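Local coordinates for protein phosphoserine aminotransferase SerC (Cytophaga hutchinsonii ATCC 33406, PDB 3FFR) that probably catalyses the pyridoxal-phosphate-dependent transamination between phosphoserine and 2-oxoglutarate in serine biosynthesis, as a class-V aminotransferase, at residues H36-E42 with N238-P244; E63-L67 with M231-A235. All blocks are in the same frame, centred on the assembly; numbering follows the deposited sequence.

Contact 1. Residues H36-E42 with N238-P244. With SER (serine), chain B.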
loop_
_atom_site.group_PDB
_atom_site.type_symbol
_atom_site.label_atom_id
_atom_site.label_comp_id
_atom_site.label_asym_id
_atom_site.label_seq_id
_atom_site.Cartn_x
_atom_site.Cartn_y
_atom_site.Cartn_z
ATOM N N HIS A 36 14.922 1.988 0.079
ATOM C CA HIS A 36 14.359 0.775 -0.526
ATOM C C HIS A 36 15.250 0.227 -1.660
ATOM O O HIS A 36 14.925 -0.786 -2.297
ATOM C CB HIS A 36 12.923 1.011 -1.018
ATOM C CG HIS A 36 12.802 2.062 -2.073
ATOM N ND1 HIS A 36 13.249 3.356 -1.900
ATOM C CD2 HIS A 36 12.306 2.002 -3.328
ATOM C CE1 HIS A 36 13.016 4.045 -2.998
ATOM N NE2 HIS A 36 12.456 3.247 -3.882
ATOM N N ARG A 37 16.350 0.927 -1.918
ATOM C CA ARG A 37 17.336 0.523 -2.928
ATOM C C ARG A 37 18.649 0.083 -2.240
ATOM O O ARG A 37 19.619 -0.257 -2.918
ATOM C CB ARG A 37 17.655 1.662 -3.899
ATOM C CG ARG A 37 16.414 2.270 -4.609
ATOM C CD ARG A 37 15.754 1.245 -5.508
ATOM N NE ARG A 37 14.556 1.791 -6.144
ATOM C CZ ARG A 37 13.507 1.044 -6.478
ATOM N NH1 ARG A 37 13.526 -0.262 -6.267
ATOM N NH2 ARG A 37 12.441 1.620 -6.987
ATOM N N SER A 38 18.668 0.126 -0.910
ATOM C CA SER A 38 19.874 -0.210 -0.100
ATOM C C SER A 38 20.083 -1.681 0.102
ATOM O O SER A 38 19.166 -2.486 0.001
ATOM C CB SER A 38 19.798 0.435 1.298
ATOM O OG SER A 38 18.776 -0.134 2.116
ATOM N N LYS A 39 21.327 -2.037 0.415
ATOM C CA LYS A 39 21.626 -3.434 0.697
ATOM C C LYS A 39 20.880 -3.915 1.928
ATOM O O LYS A 39 20.432 -5.066 2.012
ATOM C CB LYS A 39 23.133 -3.672 0.880
ATOM C CG LYS A 39 23.440 -5.120 1.282
ATOM N N LYS A 40 20.716 -3.021 2.889
ATOM C CA LYS A 40 19.999 -3.402 4.101
ATOM C C LYS A 40 18.562 -3.725 3.743
ATOM O O LYS A 40 18.025 -4.725 4.199
ATOM C CB LYS A 40 20.045 -2.321 5.162
ATOM C CG LYS A 40 19.159 -2.638 6.372
ATOM C CD LYS A 40 19.620 -3.856 7.218
ATOM C CE LYS A 40 18.712 -4.048 8.456
ATOM N NZ LYS A 40 19.091 -5.215 9.313
ATOM N N PHE A 41 17.933 -2.921 2.888
ATOM C CA PHE A 41 16.544 -3.233 2.504
ATOM C C PHE A 41 16.466 -4.557 1.746
ATOM O O PHE A 41 15.545 -5.374 1.951
ATOM C CB PHE A 41 15.843 -2.114 1.679
ATOM C CG PHE A 41 14.474 -2.522 1.253
ATOM C CD1 PHE A 41 13.424 -2.416 2.123
ATOM C CD2 PHE A 41 14.278 -3.155 0.040
ATOM C CE1 PHE A 41 12.147 -2.891 1.771
ATOM C CE2 PHE A 41 13.017 -3.599 -0.339
ATOM C CZ PHE A 41 11.957 -3.464 0.533
ATOM N N GLU A 42 17.429 -4.772 0.863
ATOM C CA GLU A 42 17.475 -6.019 0.093
ATOM C C GLU A 42 17.511 -7.229 1.031
ATOM O O GLU A 42 16.903 -8.265 0.771
ATOM C CB GLU A 42 18.640 -6.039 -0.890
ATOM C CG GLU A 42 18.426 -5.085 -2.003
ATOM C CD GLU A 42 19.583 -5.094 -2.985
ATOM O OE1 GLU A 42 20.481 -5.920 -2.819
ATOM O OE2 GLU A 42 19.579 -4.294 -3.917
ATOM N N ASN A 238 15.779 -8.292 -5.099
ATOM C CA ASN A 238 15.238 -8.097 -3.737
ATOM C C ASN A 238 14.700 -6.703 -3.500
ATOM O O ASN A 238 14.888 -6.102 -2.444
ATOM C CB ASN A 238 16.303 -8.465 -2.685
ATOM C CG ASN A 238 16.720 -9.911 -2.775
ATOM O OD1 ASN A 238 17.888 -10.223 -3.040
ATOM N ND2 ASN A 238 15.790 -10.795 -2.562
ATOM N N GLN A 239 13.973 -6.228 -4.511
ATOM C CA GLN A 239 13.340 -4.908 -4.488
ATOM C C GLN A 239 11.922 -4.941 -5.075
ATOM O O GLN A 239 11.468 -5.949 -5.602
ATOM C CB GLN A 239 14.199 -3.913 -5.287
ATOM C CG GLN A 239 15.593 -3.702 -4.745
ATOM C CD GLN A 239 16.389 -2.659 -5.521
ATOM O OE1 GLN A 239 15.824 -1.857 -6.239
ATOM N NE2 GLN A 239 17.689 -2.674 -5.368
ATOM N N THR A 240 11.305 -3.770 -5.002
ATOM C CA THR A 240 9.965 -3.486 -5.570
ATOM C C THR A 240 10.072 -2.328 -6.533
ATOM O O THR A 240 10.994 -1.534 -6.452
ATOM C CB THR A 240 8.951 -3.159 -4.470
ATOM O OG1 THR A 240 9.430 -2.070 -3.680
ATOM C CG2 THR A 240 8.734 -4.406 -3.531
ATOM N N PRO A 241 9.110 -2.202 -7.467
ATOM C CA PRO A 241 9.200 -1.076 -8.417
ATOM C C PRO A 241 9.097 0.299 -7.783
ATOM O O PRO A 241 9.872 1.215 -8.107
ATOM C CB PRO A 241 8.011 -1.314 -9.339
ATOM C CG PRO A 241 7.825 -2.832 -9.314
ATOM C CD PRO A 241 8.083 -3.193 -7.848
ATOM N N GLU A 242 8.136 0.413 -6.899
ATOM C CA GLU A 242 7.860 1.644 -6.152
ATOM C C GLU A 242 8.396 1.550 -4.716
ATOM O O GLU A 242 8.862 0.491 -4.307
ATOM C CB GLU A 242 6.355 1.915 -6.128
ATOM C CG GLU A 242 5.566 1.160 -5.044
ATOM C CD GLU A 242 5.318 -0.352 -5.278
ATOM O OE1 GLU A 242 5.933 -0.996 -6.153
ATOM O OE2 GLU A 242 4.477 -0.917 -4.558
ATOM N N THR A 243 8.332 2.647 -3.943
ATOM C CA THR A 243 8.769 2.573 -2.543
ATOM C C THR A 243 7.693 1.769 -1.794
ATOM O O THR A 243 6.534 2.183 -1.747
ATOM C CB THR A 243 8.976 3.940 -1.894
ATOM O OG1 THR A 243 9.708 4.788 -2.812
ATOM C CG2 THR A 243 9.728 3.789 -0.534
ATOM N N PRO A 244 8.078 0.640 -1.198
ATOM C CA PRO A 244 7.055 -0.193 -0.592
ATOM C C PRO A 244 6.868 0.016 0.894
ATOM O O PRO A 244 7.574 0.799 1.510
ATOM C CB PRO A 244 7.647 -1.568 -0.770
ATOM C CG PRO A 244 9.090 -1.364 -0.557
ATOM C CD PRO A 244 9.414 -0.008 -1.128
HETATM N N SER B . 11.969 4.699 -6.191
HETATM C CA SER B . 12.910 5.759 -6.602
HETATM C C SER B . 13.919 5.115 -7.491
HETATM O O SER B . 13.626 5.087 -8.685
HETATM C CB SER B . 13.557 6.517 -5.418
HETATM O OG SER B . 12.575 7.163 -4.555
HETATM O OXT SER B . 14.958 4.601 -7.090
HETATM O O HOH W 1 12.534 -1.718 -3.287
HETATM O O HOH W 2 19.769 -0.671 -5.844
HETATM O O HOH W 3 19.859 -8.162 -4.063
#
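R37 turns its guanidinium edge to Q239, T240 and P241, in the loop 238-244 at the subunit interface of this fold-type I, PLP-dependent aminotransferase. Its chain is bent at chi2 (-65°): NH1 donates to T240 O (2.8 Å), nearly in line with the carbonyl, and to Q239 OE1, while NH2 meets P241 O from above that carbonyl's plane. NE, on the same guanidinium, donates to OXT of the bound serine (3.0 Å). The serine N donates to H36 NE2 (2.8 Å) in the imidazole plane, and the hydroxyl of Y329 of the second subunit is also hydrogen-bonded to the ligand. T243 lies over one face of the H36 ring, its CG2 3.9 Å from the centroid in a CH-pi contact; its OG1 is hydrogen-bonded to the PLP-lysine of the second subunit. On the opposite face sits R37 CG. In the second shell, Q239 NE2 donates to the anti lone pair of E42 OE2 (2.9 Å), which fixes the amide's rotation and directs OE1 at R37. F41 CZ packs on P244 CG, the side chains sliding past each other in opposite directions. N238, with positive phi, closes helix 228-235 in a Schellman motif. One water donates to H36 O (2.8 Å) and accepts from T240 N (2.9 Å).

Contact 2. Residues E63-L67 with M231-A235. With P33 (3,6,9,12,15,18-hexaoxaicosane-1,20-diol), chain K.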
loop_
_atom_site.group_PDB
_atom_site.type_symbol
_atom_site.label_atom_id
_atom_site.label_comp_id
_atom_site.label_asym_id
_atom_site.label_seq_id
_atom_site.Cartn_x
_atom_site.Cartn_y
_atom_site.Cartn_z
ATOM N N GLU A 63 7.370 -17.793 -7.526
ATOM C CA GLU A 63 7.948 -16.546 -7.012
ATOM C C GLU A 63 6.970 -15.863 -6.043
ATOM O O GLU A 63 5.775 -16.152 -6.023
ATOM C CB GLU A 63 8.316 -15.605 -8.144
ATOM C CG GLU A 63 9.079 -14.418 -7.608
ATOM C CD GLU A 63 10.357 -14.833 -6.907
ATOM O OE1 GLU A 63 11.303 -15.175 -7.668
ATOM O OE2 GLU A 63 10.407 -14.806 -5.638
ATOM N N VAL A 64 7.529 -14.982 -5.228
ATOM C CA VAL A 64 6.776 -14.234 -4.246
ATOM C C VAL A 64 6.872 -12.773 -4.642
ATOM O O VAL A 64 7.982 -12.272 -4.823
ATOM C CB VAL A 64 7.394 -14.393 -2.827
ATOM C CG1 VAL A 64 6.774 -13.393 -1.829
ATOM C CG2 VAL A 64 7.251 -15.798 -2.291
ATOM N N LEU A 65 5.726 -12.102 -4.765
ATOM C CA LEU A 65 5.658 -10.673 -5.079
ATOM C C LEU A 65 4.877 -9.912 -4.016
ATOM O O LEU A 65 3.873 -10.387 -3.490
ATOM C CB LEU A 65 5.015 -10.389 -6.457
ATOM C CG LEU A 65 5.691 -11.105 -7.636
ATOM C CD1 LEU A 65 4.889 -10.759 -8.923
ATOM C CD2 LEU A 65 7.199 -10.724 -7.777
ATOM N N PHE A 66 5.387 -8.730 -3.703
ATOM C CA PHE A 66 4.745 -7.846 -2.743
ATOM C C PHE A 66 3.992 -6.672 -3.387
ATOM O O PHE A 66 4.522 -5.948 -4.241
ATOM C CB PHE A 66 5.741 -7.279 -1.744
ATOM C CG PHE A 66 6.453 -8.325 -0.927
ATOM C CD1 PHE A 66 5.756 -9.211 -0.110
ATOM C CD2 PHE A 66 7.819 -8.439 -0.990
ATOM C CE1 PHE A 66 6.425 -10.169 0.643
ATOM C CE2 PHE A 66 8.493 -9.399 -0.234
ATOM C CZ PHE A 66 7.798 -10.267 0.563
ATOM N N LEU A 67 2.742 -6.539 -2.952
ATOM C CA LEU A 67 1.814 -5.481 -3.392
ATOM C C LEU A 67 1.183 -4.793 -2.174
ATOM O O LEU A 67 1.566 -5.054 -1.023
ATOM C CB LEU A 67 0.764 -5.983 -4.377
ATOM C CG LEU A 67 1.328 -6.637 -5.654
ATOM C CD1 LEU A 67 1.772 -8.083 -5.454
ATOM C CD2 LEU A 67 0.298 -6.537 -6.838
HETATM N N MSE A 231 7.362 -6.181 -11.673
HETATM C CA MSE A 231 7.562 -6.654 -10.297
HETATM C C MSE A 231 8.651 -7.718 -10.214
HETATM O O MSE A 231 9.455 -7.746 -9.249
HETATM C CB MSE A 231 6.245 -7.173 -9.712
HETATM C CG MSE A 231 5.226 -6.074 -9.422
HETATM SE SE MSE A 231 3.677 -6.724 -8.511
HETATM C CE MSE A 231 2.891 -7.720 -9.977
ATOM N N LEU A 232 8.700 -8.562 -11.239
ATOM C CA LEU A 232 9.620 -9.690 -11.272
ATOM C C LEU A 232 11.055 -9.229 -11.413
ATOM O O LEU A 232 11.963 -9.732 -10.733
ATOM C CB LEU A 232 9.225 -10.682 -12.379
ATOM C CG LEU A 232 9.821 -12.089 -12.367
ATOM C CD1 LEU A 232 9.528 -12.810 -11.015
ATOM C CD2 LEU A 232 9.215 -12.841 -13.556
ATOM N N GLU A 233 11.244 -8.233 -12.260
ATOM C CA GLU A 233 12.563 -7.698 -12.527
ATOM C C GLU A 233 13.166 -7.179 -11.211
ATOM O O GLU A 233 14.347 -7.417 -10.893
ATOM C CB GLU A 233 12.441 -6.594 -13.566
ATOM C CG GLU A 233 13.707 -5.954 -13.972
ATOM C CD GLU A 233 13.468 -4.898 -15.026
ATOM O OE1 GLU A 233 12.485 -4.114 -14.898
ATOM O OE2 GLU A 233 14.260 -4.860 -15.988
ATOM N N LYS A 234 12.335 -6.474 -10.449
ATOM C CA LYS A 234 12.760 -5.927 -9.158
ATOM C C LYS A 234 12.896 -7.039 -8.107
ATOM O O LYS A 234 13.869 -7.050 -7.333
ATOM C CB LYS A 234 11.858 -4.771 -8.688
ATOM C CG LYS A 234 12.099 -3.507 -9.424
ATOM C CD LYS A 234 13.418 -2.895 -9.077
ATOM C CE LYS A 234 13.577 -1.494 -9.596
ATOM N NZ LYS A 234 14.147 -1.453 -10.918
ATOM N N ALA A 235 11.976 -8.011 -8.105
ATOM C CA ALA A 235 12.014 -9.105 -7.120
ATOM C C ALA A 235 13.328 -9.858 -7.203
ATOM O O ALA A 235 13.882 -10.309 -6.190
ATOM C CB ALA A 235 10.827 -10.101 -7.310
HETATM O O4 P33 K . 9.169 -19.219 -12.228
HETATM C C3 P33 K . 10.091 -18.255 -11.702
HETATM C C2 P33 K . 10.738 -18.662 -10.379
HETATM O O1 P33 K . 11.319 -17.470 -9.790
#
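L65 is the central bump of the strand, fitted between M231 and A235, which lie one turn apart on the helix. Its two methyls divide the work: CD2 rests on A235 CB (3.7 Å), and CD1 meets the CE methyl of M231 at 3.8 Å. The selenomethionine chain bends at chi3 (-71°), which turns CE back to L65 while the selenium faces L67. There SE lies against the fork of the leucine, 3.7 Å from L67 CG and almost as near to both methyls, the two side chains crossing at about a right angle. Strand 62-67 edges the seven-stranded mixed sheet of the large PLP-binding domain, pairing with strand 200-205; the axes of segments 63-67 and 231-235 approach to 8.9 Å, their N-to-C directions 108° apart. W202 and H226 also pack on M231. At the other end, L232 CD1 sits on E63 CG (3.8 Å). E63 folds back at chi2 (60°), giving OE2 to V64 N (2.9 Å) and to a salt bridge with K53. Shortened to an alanine, E63 would probably leave K53 without its charge partner, V64 N without this acceptor and a gap beside L232 CD1. E63 OE1 accepts a weak hydrogen bond from O1 of a polyether probably left by the crystallisation liquor (3.1 Å).

In the fold
Helix 228-235 and the loop that follows it carry the second segments of both contacts, whose centres lie 11 Å apart. The passage from one to the other runs through K234: its backbone O probably accepts from Q239 N (2.9 Å), and its CE packs 3.6 Å from R37 NH1. On the first-segment side, helix 39-55 leads on to strand 62-67, and Y45 of that helix touches A235 and F66 in contact 2 and N238 and T240 in contact 1. Contact 1 binds the serine beside the cofactor-bearing lysine of the second subunit; contact 2 is buried packing within one subunit, with the side chain of M231 about 13 Å from a bound serine.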